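Local coordinates for protein ADP-ribosylating toxin CARDS (Mycoplasma pneumoniae, PDB 4TLV) that transfers ADP-ribose from NAD(+) to multiple target proteins and makes host cells vacuolate, acting as the main virulence factor of this respiratory pathogen, at residues H163-R168 / H428-T433; P263-S268 / M434-T439; Y11-R16 / R61-W66. All coordinates share one frame; numbering follows the deposited sequence.

Interaction 1: H163-R168 / H428-T433; sequences HHPAGR and HAQFVT. With ACT (acetate ion), chain M.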
# COMPACT_ATOMS: atom_id res chain seq x y z
N HIS A 163 4.49 -1.08 28.76
CA HIS A 163 3.20 -1.62 29.16
C HIS A 163 2.63 -2.44 28.00
O HIS A 163 3.02 -2.25 26.85
CB HIS A 163 2.23 -0.52 29.60
CG HIS A 163 1.60 0.23 28.46
ND1 HIS A 163 2.24 1.25 27.80
CD2 HIS A 163 0.38 0.11 27.88
CE1 HIS A 163 1.44 1.74 26.86
NE2 HIS A 163 0.31 1.06 26.89
N HIS A 164 1.72 -3.35 28.32
CA HIS A 164 1.17 -4.28 27.33
C HIS A 164 -0.23 -3.83 26.91
O HIS A 164 -1.18 -4.03 27.65
CB HIS A 164 1.10 -5.68 27.92
CG HIS A 164 2.42 -6.18 28.44
ND1 HIS A 164 2.51 -7.14 29.42
CD2 HIS A 164 3.69 -5.84 28.12
CE1 HIS A 164 3.79 -7.38 29.67
NE2 HIS A 164 4.52 -6.60 28.90
N PRO A 165 -0.36 -3.21 25.73
CA PRO A 165 -1.68 -2.67 25.37
C PRO A 165 -2.72 -3.79 25.26
O PRO A 165 -2.51 -4.78 24.55
CB PRO A 165 -1.42 -1.99 24.00
CG PRO A 165 0.10 -1.74 23.98
CD PRO A 165 0.66 -2.94 24.70
N ALA A 166 -3.84 -3.62 25.96
CA ALA A 166 -4.88 -4.65 26.03
C ALA A 166 -4.33 -6.03 26.38
O ALA A 166 -4.86 -7.04 25.94
CB ALA A 166 -5.67 -4.70 24.70
N GLY A 167 -3.25 -6.06 27.15
CA GLY A 167 -2.70 -7.33 27.60
C GLY A 167 -1.83 -8.07 26.60
O GLY A 167 -1.52 -9.25 26.78
N ARG A 168 -1.44 -7.39 25.52
CA ARG A 168 -0.55 -7.98 24.51
C ARG A 168 0.81 -7.29 24.54
O ARG A 168 0.90 -6.11 24.84
CB ARG A 168 -1.16 -7.89 23.11
CG ARG A 168 -2.29 -8.90 22.87
CD ARG A 168 -1.74 -10.19 22.34
NE ARG A 168 -2.78 -11.19 22.11
CZ ARG A 168 -2.58 -12.35 21.51
NH1 ARG A 168 -1.37 -12.68 21.05
NH2 ARG A 168 -3.60 -13.19 21.37
N HIS A 428 5.61 5.99 23.24
CA HIS A 428 5.14 4.68 23.66
C HIS A 428 5.43 3.61 22.62
O HIS A 428 5.60 3.91 21.44
CB HIS A 428 3.69 4.72 24.11
CG HIS A 428 3.52 5.43 25.43
ND1 HIS A 428 2.42 5.66 26.20
CD2 HIS A 428 4.58 6.01 26.10
CE1 HIS A 428 2.84 6.36 27.30
NE2 HIS A 428 4.15 6.56 27.22
N ALA A 429 5.54 2.37 23.07
CA ALA A 429 6.19 1.33 22.28
C ALA A 429 5.48 1.03 20.96
O ALA A 429 6.12 0.68 19.96
CB ALA A 429 6.33 0.03 23.10
N GLN A 430 4.15 1.16 20.94
CA GLN A 430 3.43 0.75 19.74
C GLN A 430 3.66 1.69 18.55
O GLN A 430 3.43 1.31 17.41
CB GLN A 430 1.93 0.55 20.00
CG GLN A 430 1.14 1.83 20.18
CD GLN A 430 -0.31 1.53 20.43
OE1 GLN A 430 -1.17 1.97 19.52
NE2 GLN A 430 -0.66 0.88 21.43
N PHE A 431 4.16 2.89 18.81
CA PHE A 431 4.44 3.77 17.68
C PHE A 431 5.37 3.11 16.66
O PHE A 431 5.18 3.26 15.45
CB PHE A 431 5.03 5.13 18.09
CG PHE A 431 5.26 6.02 16.91
CD1 PHE A 431 4.19 6.55 16.23
CD2 PHE A 431 6.54 6.26 16.44
CE1 PHE A 431 4.40 7.35 15.10
CE2 PHE A 431 6.74 7.05 15.33
CZ PHE A 431 5.66 7.59 14.66
N VAL A 432 6.37 2.37 17.13
CA VAL A 432 7.35 1.79 16.22
C VAL A 432 6.94 0.43 15.67
O VAL A 432 7.79 -0.41 15.34
CB VAL A 432 8.76 1.75 16.87
CG1 VAL A 432 9.21 3.18 17.20
CG2 VAL A 432 8.76 0.87 18.11
N THR A 433 5.63 0.23 15.53
CA THR A 433 5.04 -0.93 14.89
C THR A 433 4.00 -0.43 13.88
O THR A 433 3.52 0.67 14.00
CB THR A 433 4.36 -1.86 15.90
OG1 THR A 433 3.24 -1.19 16.48
CG2 THR A 433 5.34 -2.25 17.03
C ACT M . 5.61 2.17 26.99
O ACT M . 5.02 1.97 25.90
OXT ACT M . 4.98 1.88 28.04
CH3 ACT M . 6.99 2.74 27.05

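Interaction 2: P263-S268 / M434-T439; sequences PQYASS and MRAAST. With SO4 (sulfate ion), chain H.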
# COMPACT_ATOMS: atom_id res chain seq x y z
N PRO A 263 -15.06 -8.17 8.66
CA PRO A 263 -14.86 -6.80 9.17
C PRO A 263 -13.63 -6.14 8.57
O PRO A 263 -12.67 -6.82 8.22
CB PRO A 263 -14.64 -7.02 10.67
CG PRO A 263 -13.96 -8.37 10.73
CD PRO A 263 -14.61 -9.19 9.62
N GLN A 264 -13.64 -4.81 8.51
CA GLN A 264 -12.47 -4.06 8.04
C GLN A 264 -11.28 -4.22 8.99
O GLN A 264 -10.13 -4.29 8.55
CB GLN A 264 -12.83 -2.58 7.95
CG GLN A 264 -11.66 -1.71 7.55
CD GLN A 264 -12.06 -0.66 6.55
OE1 GLN A 264 -12.77 0.30 6.88
NE2 GLN A 264 -11.62 -0.83 5.31
N TYR A 265 -11.55 -4.27 10.29
CA TYR A 265 -10.47 -4.39 11.29
C TYR A 265 -10.58 -5.67 12.10
O TYR A 265 -11.68 -6.17 12.31
CB TYR A 265 -10.45 -3.17 12.22
CG TYR A 265 -10.22 -1.91 11.46
CD1 TYR A 265 -8.99 -1.64 10.88
CD2 TYR A 265 -11.24 -0.98 11.29
CE1 TYR A 265 -8.77 -0.49 10.15
CE2 TYR A 265 -11.03 0.18 10.55
CZ TYR A 265 -9.79 0.42 9.99
OH TYR A 265 -9.56 1.57 9.26
N ALA A 266 -9.45 -6.18 12.58
CA ALA A 266 -9.42 -7.32 13.49
C ALA A 266 -9.68 -6.86 14.94
O ALA A 266 -9.60 -5.66 15.24
CB ALA A 266 -8.07 -8.03 13.38
N SER A 267 -10.01 -7.81 15.84
CA SER A 267 -10.28 -7.51 17.25
C SER A 267 -9.17 -6.70 17.91
O SER A 267 -9.43 -5.88 18.80
CB SER A 267 -10.45 -8.80 18.08
OG SER A 267 -11.54 -9.58 17.62
N SER A 268 -7.94 -6.95 17.47
CA SER A 268 -6.76 -6.32 18.06
C SER A 268 -6.72 -4.82 17.84
O SER A 268 -5.84 -4.13 18.36
CB SER A 268 -5.47 -6.96 17.49
OG SER A 268 -5.43 -6.79 16.08
N MET A 434 3.64 -1.26 12.91
CA MET A 434 2.75 -0.81 11.85
C MET A 434 1.31 -1.24 12.11
O MET A 434 0.98 -2.42 12.06
CB MET A 434 3.26 -1.34 10.49
CG MET A 434 4.52 -0.65 10.01
SD MET A 434 5.26 -1.52 8.62
CE MET A 434 6.34 -2.63 9.48
N ARG A 435 0.45 -0.26 12.37
CA ARG A 435 -0.95 -0.52 12.72
C ARG A 435 -1.79 -0.53 11.45
O ARG A 435 -1.33 -0.09 10.39
CB ARG A 435 -1.48 0.56 13.67
CG ARG A 435 -1.69 1.94 13.02
CD ARG A 435 -2.63 2.86 13.88
NE ARG A 435 -2.06 3.08 15.22
CZ ARG A 435 -2.60 3.86 16.16
NH1 ARG A 435 -3.71 4.54 15.90
NH2 ARG A 435 -1.99 3.99 17.34
N ALA A 436 -3.01 -1.05 11.55
CA ALA A 436 -3.91 -1.06 10.41
C ALA A 436 -4.16 0.38 9.91
O ALA A 436 -4.18 1.32 10.69
CB ALA A 436 -5.24 -1.76 10.77
N ALA A 437 -4.34 0.52 8.61
CA ALA A 437 -4.51 1.82 7.98
C ALA A 437 -5.93 2.34 8.15
O ALA A 437 -6.85 1.57 8.37
CB ALA A 437 -4.17 1.71 6.49
N SER A 438 -6.10 3.66 8.05
CA SER A 438 -7.41 4.27 8.26
C SER A 438 -7.98 4.93 7.01
O SER A 438 -9.18 5.18 6.94
CB SER A 438 -7.36 5.29 9.40
OG SER A 438 -6.64 6.44 8.99
N THR A 439 -7.12 5.21 6.04
CA THR A 439 -7.57 5.67 4.72
C THR A 439 -6.83 4.95 3.61
O THR A 439 -5.70 4.46 3.80
CB THR A 439 -7.41 7.19 4.52
OG1 THR A 439 -6.02 7.55 4.50
CG2 THR A 439 -8.18 7.97 5.63
S SO4 H . -11.57 -11.80 20.54
O1 SO4 H . -10.65 -12.79 20.01
O2 SO4 H . -12.41 -11.28 19.46
O3 SO4 H . -10.81 -10.73 21.18
O4 SO4 H . -12.44 -12.44 21.53

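Interaction 3: Y11-R16 / R61-W66; sequences YRVDLR and RFFGSW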
# COMPACT_ATOMS: atom_id res chain seq x y z
N TYR A 11 9.66 -11.09 -2.00
CA TYR A 11 10.18 -11.56 -0.71
C TYR A 11 9.17 -12.42 0.01
O TYR A 11 7.96 -12.19 -0.10
CB TYR A 11 10.53 -10.37 0.19
CG TYR A 11 11.55 -9.51 -0.47
CD1 TYR A 11 12.90 -9.76 -0.31
CD2 TYR A 11 11.15 -8.47 -1.33
CE1 TYR A 11 13.84 -9.00 -0.96
CE2 TYR A 11 12.11 -7.71 -2.00
CZ TYR A 11 13.45 -7.99 -1.80
OH TYR A 11 14.42 -7.25 -2.44
N ARG A 12 9.66 -13.36 0.80
CA ARG A 12 8.78 -14.25 1.52
C ARG A 12 9.46 -14.71 2.81
O ARG A 12 10.62 -15.13 2.78
CB ARG A 12 8.47 -15.48 0.66
CG ARG A 12 7.48 -16.46 1.32
CD ARG A 12 7.36 -17.75 0.49
NE ARG A 12 6.76 -18.83 1.28
CZ ARG A 12 5.45 -18.99 1.46
NH1 ARG A 12 4.58 -18.14 0.90
NH2 ARG A 12 5.02 -19.99 2.21
N VAL A 13 8.74 -14.62 3.92
CA VAL A 13 9.23 -15.13 5.19
C VAL A 13 8.69 -16.54 5.37
O VAL A 13 7.49 -16.78 5.20
CB VAL A 13 8.77 -14.22 6.37
CG1 VAL A 13 9.15 -14.84 7.74
CG2 VAL A 13 9.35 -12.80 6.22
N ASP A 14 9.57 -17.48 5.69
CA ASP A 14 9.18 -18.88 5.77
C ASP A 14 10.02 -19.50 6.89
O ASP A 14 11.17 -19.14 7.07
CB ASP A 14 9.49 -19.56 4.43
CG ASP A 14 8.71 -20.84 4.22
OD1 ASP A 14 8.92 -21.80 4.99
OD2 ASP A 14 7.91 -20.89 3.26
N LEU A 15 9.44 -20.42 7.65
CA LEU A 15 10.18 -21.03 8.76
C LEU A 15 11.17 -22.10 8.30
O LEU A 15 12.08 -22.47 9.04
CB LEU A 15 9.22 -21.57 9.83
CG LEU A 15 8.80 -20.50 10.85
CD1 LEU A 15 7.99 -19.40 10.20
CD2 LEU A 15 8.03 -21.11 12.02
N ARG A 16 11.02 -22.58 7.07
CA ARG A 16 11.97 -23.55 6.53
C ARG A 16 13.34 -22.91 6.31
O ARG A 16 13.44 -21.76 5.87
CB ARG A 16 11.45 -24.15 5.23
CG ARG A 16 10.14 -24.90 5.38
CD ARG A 16 9.69 -25.49 4.06
NE ARG A 16 8.33 -26.00 4.14
CZ ARG A 16 8.02 -27.26 4.42
NH1 ARG A 16 8.98 -28.15 4.64
NH2 ARG A 16 6.75 -27.64 4.47
N ARG A 61 5.68 -8.23 8.00
CA ARG A 61 4.71 -7.64 8.94
C ARG A 61 3.99 -8.66 9.83
O ARG A 61 3.87 -8.46 11.05
CB ARG A 61 3.70 -6.75 8.20
CG ARG A 61 2.59 -6.12 9.10
CD ARG A 61 3.15 -5.37 10.31
NE ARG A 61 2.06 -4.91 11.16
CZ ARG A 61 1.43 -5.67 12.05
NH1 ARG A 61 1.81 -6.93 12.22
NH2 ARG A 61 0.41 -5.18 12.77
N PHE A 62 3.51 -9.77 9.25
CA PHE A 62 2.73 -10.74 10.04
C PHE A 62 3.60 -11.26 11.18
O PHE A 62 3.10 -11.61 12.25
CB PHE A 62 2.24 -11.93 9.19
CG PHE A 62 3.31 -12.95 8.90
CD1 PHE A 62 4.19 -12.77 7.83
CD2 PHE A 62 3.47 -14.07 9.70
CE1 PHE A 62 5.21 -13.69 7.56
CE2 PHE A 62 4.49 -15.01 9.44
CZ PHE A 62 5.35 -14.81 8.36
N PHE A 63 4.90 -11.31 10.92
CA PHE A 63 5.84 -11.93 11.84
C PHE A 63 6.05 -11.07 13.10
O PHE A 63 6.58 -11.55 14.11
CB PHE A 63 7.17 -12.19 11.09
CG PHE A 63 8.08 -13.15 11.78
CD1 PHE A 63 7.72 -14.48 11.93
CD2 PHE A 63 9.32 -12.74 12.24
CE1 PHE A 63 8.58 -15.38 12.55
CE2 PHE A 63 10.18 -13.63 12.86
CZ PHE A 63 9.80 -14.95 13.02
N GLY A 64 5.63 -9.81 13.05
CA GLY A 64 5.64 -8.95 14.22
C GLY A 64 4.38 -8.97 15.08
O GLY A 64 4.16 -8.04 15.87
N SER A 65 3.53 -9.99 14.92
CA SER A 65 2.32 -10.11 15.75
C SER A 65 2.68 -10.10 17.23
O SER A 65 3.68 -10.69 17.63
CB SER A 65 1.60 -11.43 15.47
OG SER A 65 1.05 -11.44 14.16
N TRP A 66 1.84 -9.46 18.04
CA TRP A 66 2.15 -9.27 19.45
C TRP A 66 1.82 -10.52 20.27
O TRP A 66 0.93 -11.29 19.92
CB TRP A 66 1.38 -8.08 20.00
CG TRP A 66 1.72 -6.75 19.37
CD1 TRP A 66 2.62 -6.51 18.35
CD2 TRP A 66 1.17 -5.49 19.74
NE1 TRP A 66 2.65 -5.16 18.08
CE2 TRP A 66 1.77 -4.52 18.91
CE3 TRP A 66 0.22 -5.09 20.69
CZ2 TRP A 66 1.44 -3.16 19.00
CZ3 TRP A 66 -0.10 -3.74 20.78
CH2 TRP A 66 0.51 -2.80 19.93

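Interaction 1: H163-R168 / H428-T433
At the seam between the mono-ADP-ribosyltransferase domain and the D2 domain, His163 and Pro165 of one loop meet His428 and Gln430 of another. The two imidazoles form an offset edge-to-face pair: the edge of His163 is turned toward the face of His428, with the planes at 72° and CE1 of His163 4.1 Å from ND1 of His428, whose NE2 is hydrogen-bonded to Glu424 O. An acetate ion, probably from the crystallisation liquor, bridges the loops. Its OXT lies at the edge of the His163 ring and accepts from His163 ND1 at 2.8 Å and from His163 N at 3.1 Å, while O accepts from Ala429 N at 2.9 Å. With CG of His163 between its backbone N and carbonyl carbon (chi1 78°), both nitrogens reach one oxygen. The 163-168 loop leads into strand 168-181 of the transferase, and 428-433 lies in the loop after strand 415-421 of D2, with a 3-10 turn at 429-431. Deeper in, the Gln430 side chain slides past Pro165 in the opposite direction, NE2 lying 3.7 Å from CG of the proline. NE2 donates to Glu271 O and OE1 accepts from Glu273 N, both in the KELED motif.

Interaction 2: P263-S268 / M434-T439
Tyr265 reaches from the 263-268 loop to the last residues of D2, ahead of D3, and its ring does nearly all the touching. Its CB does not aim at 434-439; the torsion about the first bond (chi1 -60°) sets CG anti to the carbonyl carbon, and the ring then carries the side chain across. Along the near edge, CD1 lies 3.8 Å from CB of Ala436, and CE1 comes as close to that same methyl. CE1 also passes 3.3 Å from Ala437 O. At the tip, OH donates to Ala437 O over 2.9 Å, in the carbonyl plane and on a lone pair, with a C=O...donor angle of 141°; Ala437 O also lies in the plane of the Tyr265 ring, at its edge. Beyond it, OH packs against CA of Ser438 at 3.6 Å. One ring face carries CG of Gln264, toward the rim. Ser267 OG donates to O2 of a sulfate ion, probably from the crystallisation liquor, which Lys253 NZ also binds. The contact ties the linker that joins the transferase domain to D2 onto the end of D2. The bond depends on where the D2 main chain runs, not on the side chain of Ala437.

Interaction 3: Y11-R16 / R61-W66
The ring of Phe62 has CB of Phe63 on one face, 4.1 Å above its plane and over its centre, and meets Val13 at its edge. CE1 of Phe62 lies 3.8 Å from CB of Val13, near the ring plane, and CZ of Phe62 is 3.9 Å from CG1 of the same valine. CG of Phe62 stands between its own backbone N and carbonyl carbon (chi1 77°), and from there the Phe62 and Val13 side chains cross at a slant, the ring edge meeting the valine. CG1 of Val13 also approaches CD1 of Phe63 obliquely at 4.4 Å, so one side chain touches two successive rings. Behind the rings, Phe62 O ties the 3-10 turn, accepting from both the backbone N of Ser65 and its OG, the latter at 2.8 Å. On the strand, the CB atoms of Arg12 and Asp14 are directed away from the turn, and their side chains form a salt bridge: NE and NH2 of Arg12 both hold OD2 of Asp14, side-on. OD2 lies near the guanidinium plane, at its edge; NE uses its anti lone pair, while NH2 comes to the same side 34° out of the carboxylate plane. Val13 also packs on Ala78 of strand 76-84, next to its own in the transferase sheet, and on Ile60 of helix 56-60. Phe63 shares Ala78 and reaches Thr173 of strand 168-181.

Interaction 3 is a buried, wholly apolar contact within the transferase domain, whereas interactions 1 and 2 are partly buried and reach D2. Those two use consecutive pieces of one loop, 428-433 and 434-439, but differ in chemistry: paired histidines with a bridging acetate in interaction 1, a tyrosine hydroxyl on a backbone carbonyl in interaction 2. They also touch each other through Gln430 and Arg435. The 61-66 turn of interaction 3 connects to both. Trp66 packs on Pro165, Gln430 and Thr433, Trp66 O accepts from Arg168 NH1, and Arg61 NE probably bonds Met434 O, so the turn that packs in the transferase core also touches residues on its border with D2.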